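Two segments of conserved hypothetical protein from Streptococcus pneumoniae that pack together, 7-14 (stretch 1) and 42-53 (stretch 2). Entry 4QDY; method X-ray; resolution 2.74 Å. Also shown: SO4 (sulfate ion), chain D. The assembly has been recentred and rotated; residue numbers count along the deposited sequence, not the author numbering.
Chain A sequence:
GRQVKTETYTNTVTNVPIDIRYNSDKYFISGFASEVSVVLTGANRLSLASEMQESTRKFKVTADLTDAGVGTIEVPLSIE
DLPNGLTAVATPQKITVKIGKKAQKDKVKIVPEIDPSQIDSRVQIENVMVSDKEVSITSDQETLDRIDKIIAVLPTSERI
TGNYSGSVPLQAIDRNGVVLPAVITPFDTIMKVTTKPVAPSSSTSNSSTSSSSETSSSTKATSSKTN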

# COMPACT_ATOMS: atom_id res chain seq x y z
N GLU A 7 33.33 12.09 14.25
CA GLU A 7 32.72 10.78 14.40
C GLU A 7 31.23 10.88 14.76
O GLU A 7 30.88 11.43 15.81
CB GLU A 7 33.46 9.97 15.48
N THR A 8 30.36 10.36 13.88
CA THR A 8 28.91 10.31 14.09
C THR A 8 28.43 8.88 13.79
O THR A 8 29.13 8.12 13.12
CB THR A 8 28.17 11.37 13.26
OG1 THR A 8 26.84 11.53 13.76
CG2 THR A 8 28.11 11.05 11.78
N TYR A 9 27.23 8.54 14.27
CA TYR A 9 26.65 7.21 14.08
C TYR A 9 25.42 7.28 13.17
O TYR A 9 24.81 8.35 13.04
CB TYR A 9 26.29 6.59 15.43
CG TYR A 9 27.50 6.27 16.28
CD1 TYR A 9 28.07 7.23 17.11
CD2 TYR A 9 28.08 5.00 16.26
CE1 TYR A 9 29.19 6.95 17.89
CE2 TYR A 9 29.19 4.70 17.04
CZ TYR A 9 29.75 5.68 17.85
OH TYR A 9 30.85 5.39 18.62
N THR A 10 25.08 6.16 12.53
CA THR A 10 23.94 6.07 11.62
C THR A 10 23.22 4.71 11.77
O THR A 10 23.82 3.73 12.23
CB THR A 10 24.37 6.31 10.14
OG1 THR A 10 23.22 6.45 9.31
CG2 THR A 10 25.31 5.23 9.59
N ASN A 11 21.93 4.68 11.39
CA ASN A 11 21.07 3.51 11.41
C ASN A 11 19.90 3.71 10.47
O ASN A 11 19.27 4.77 10.49
CB ASN A 11 20.56 3.20 12.83
N THR A 12 19.63 2.71 9.63
CA THR A 12 18.50 2.77 8.70
C THR A 12 17.34 2.04 9.37
O THR A 12 17.42 0.83 9.60
CB THR A 12 18.85 2.22 7.31
OG1 THR A 12 19.28 0.86 7.44
CG2 THR A 12 19.92 3.03 6.60
N VAL A 13 16.30 2.79 9.74
CA VAL A 13 15.11 2.24 10.39
C VAL A 13 14.19 1.72 9.29
O VAL A 13 13.74 2.50 8.45
CB VAL A 13 14.42 3.27 11.32
CG1 VAL A 13 13.21 2.66 12.02
CG2 VAL A 13 15.39 3.82 12.36
N THR A 14 13.95 0.40 9.26
CA THR A 14 13.09 -0.23 8.25
C THR A 14 11.67 -0.39 8.81
O THR A 14 11.47 -0.29 10.02
CB THR A 14 13.66 -1.59 7.80
OG1 THR A 14 13.82 -2.44 8.94
CG2 THR A 14 14.98 -1.46 7.04
N GLY A 42 23.26 10.82 13.92
CA GLY A 42 23.49 11.59 15.14
C GLY A 42 24.62 11.07 15.99
O GLY A 42 24.95 9.88 15.93
N ALA A 43 25.23 11.96 16.78
CA ALA A 43 26.35 11.64 17.68
C ALA A 43 25.85 10.91 18.93
O ALA A 43 26.61 10.13 19.52
CB ALA A 43 27.08 12.91 18.07
N ASN A 44 24.60 11.17 19.35
CA ASN A 44 23.97 10.55 20.52
C ASN A 44 23.41 9.18 20.11
O ASN A 44 22.38 9.11 19.42
CB ASN A 44 22.89 11.47 21.11
CG ASN A 44 22.20 10.99 22.37
OD1 ASN A 44 22.52 9.95 22.96
ND2 ASN A 44 21.23 11.77 22.83
N ARG A 45 24.11 8.10 20.51
CA ARG A 45 23.76 6.71 20.21
C ARG A 45 22.48 6.27 20.92
O ARG A 45 21.74 5.46 20.38
CB ARG A 45 24.90 5.76 20.63
CG ARG A 45 26.23 6.04 19.95
CD ARG A 45 27.31 5.06 20.37
NE ARG A 45 27.06 3.71 19.86
CZ ARG A 45 27.88 2.67 20.06
NH1 ARG A 45 29.00 2.82 20.75
NH2 ARG A 45 27.57 1.48 19.56
N LEU A 46 22.26 6.79 22.14
CA LEU A 46 21.11 6.48 22.99
C LEU A 46 19.80 6.96 22.36
O LEU A 46 18.84 6.19 22.31
CB LEU A 46 21.28 7.11 24.39
CG LEU A 46 22.31 6.49 25.35
CD1 LEU A 46 23.75 6.72 24.90
CD2 LEU A 46 22.19 7.11 26.70
N SER A 47 19.75 8.22 21.85
CA SER A 47 18.56 8.78 21.20
C SER A 47 18.30 8.07 19.88
O SER A 47 17.15 7.88 19.50
CB SER A 47 18.71 10.28 20.97
OG SER A 47 19.77 10.59 20.08
N LEU A 48 19.39 7.68 19.19
CA LEU A 48 19.38 6.96 17.92
C LEU A 48 18.75 5.57 18.11
O LEU A 48 17.91 5.16 17.31
CB LEU A 48 20.83 6.86 17.41
CG LEU A 48 21.06 6.47 15.95
CD1 LEU A 48 20.68 7.60 15.01
CD2 LEU A 48 22.53 6.18 15.71
N ALA A 49 19.12 4.89 19.22
CA ALA A 49 18.65 3.55 19.59
C ALA A 49 17.16 3.57 19.95
O ALA A 49 16.42 2.69 19.49
CB ALA A 49 19.45 3.02 20.77
N SER A 50 16.72 4.56 20.77
CA SER A 50 15.33 4.69 21.20
C SER A 50 14.41 5.08 20.04
O SER A 50 13.22 4.76 20.07
CB SER A 50 15.21 5.73 22.32
OG SER A 50 15.56 7.03 21.88
N GLU A 51 14.95 5.77 19.03
CA GLU A 51 14.20 6.23 17.87
C GLU A 51 14.08 5.10 16.83
O GLU A 51 13.18 5.13 15.99
CB GLU A 51 14.87 7.47 17.27
CG GLU A 51 13.89 8.47 16.71
CD GLU A 51 12.84 9.04 17.66
OE1 GLU A 51 13.08 9.09 18.89
OE2 GLU A 51 11.81 9.51 17.15
N MSE A 52 14.98 4.11 16.91
CA MSE A 52 15.02 2.92 16.05
C MSE A 52 13.98 1.91 16.56
O MSE A 52 13.30 1.27 15.76
CB MSE A 52 16.44 2.35 16.04
CG MSE A 52 16.64 1.14 15.13
SE MSE A 52 18.53 0.64 15.02
CE MSE A 52 18.91 0.27 16.93
N GLN A 53 13.85 1.81 17.90
CA GLN A 53 12.89 0.96 18.60
C GLN A 53 11.48 1.56 18.44
O GLN A 53 11.27 2.73 18.78
CB GLN A 53 13.28 0.83 20.09
CG GLN A 53 12.31 0.03 20.98
CD GLN A 53 12.17 -1.44 20.64
OE1 GLN A 53 13.07 -2.09 20.09
NE2 GLN A 53 11.05 -2.03 21.03
S SO4 D . 30.86 6.56 21.77
O1 SO4 D . 30.20 5.30 22.12
O2 SO4 D . 31.35 7.21 22.99
O3 SO4 D . 31.99 6.29 20.88
O4 SO4 D . 29.90 7.44 21.10

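Strand 9-14 meets stretch 2 first as a sheet neighbour, then as a packing partner of helix 45-52, which runs almost parallel to it, the axes 9.3 Å apart. At the junction Tyr9 and Gly42 form an antiparallel pair in which each residue satisfies the other: Tyr9 N donates to Gly42 O (3.1 Å), and Gly42 N donates to Tyr9 O (3.0 Å). Thr8 OG1 lies 3.4 Å from Ala43 N, but the angle is too poor for a hydrogen bond.

The chain then turns into the helix. Asn44, short and polar, caps it: its OD1 accepts weak bonds from Leu46 N (3.3 Å) and Ser47 N (3.4 Å), amides with no preceding helical turn to supply carbonyls. Ser47 OG returns a bond to Asn44 O (3.1 Å).

Arg45 lays its guanidinium flat on the Tyr9 ring, planes 9° apart, while its CD sits over the ring face, 3.7 Å from the centroid. Stacking leaves the Tyr9 hydroxyl and the guanidinium N-H groups able to bond in their own planes, and a sulfate ion accepts from one atom of each residue: Tyr9 OH donates to SO4 O3 (2.7 Å) and Arg45 NH1 to SO4 O1 (3.1 Å), the anion suiting the arginine's charge.

Farther along the helix, the side-chain contacts are mainly apolar. Leu48 CD2 packs on Tyr9 CB (3.8 Å), and Val13 CG2 meets the CG of selenomethionine Met52 (4.1 Å), apolar surfaces, the valine compact and branched, the selenomethionine long and flexible, that ask for no hydrogen-bonding partner.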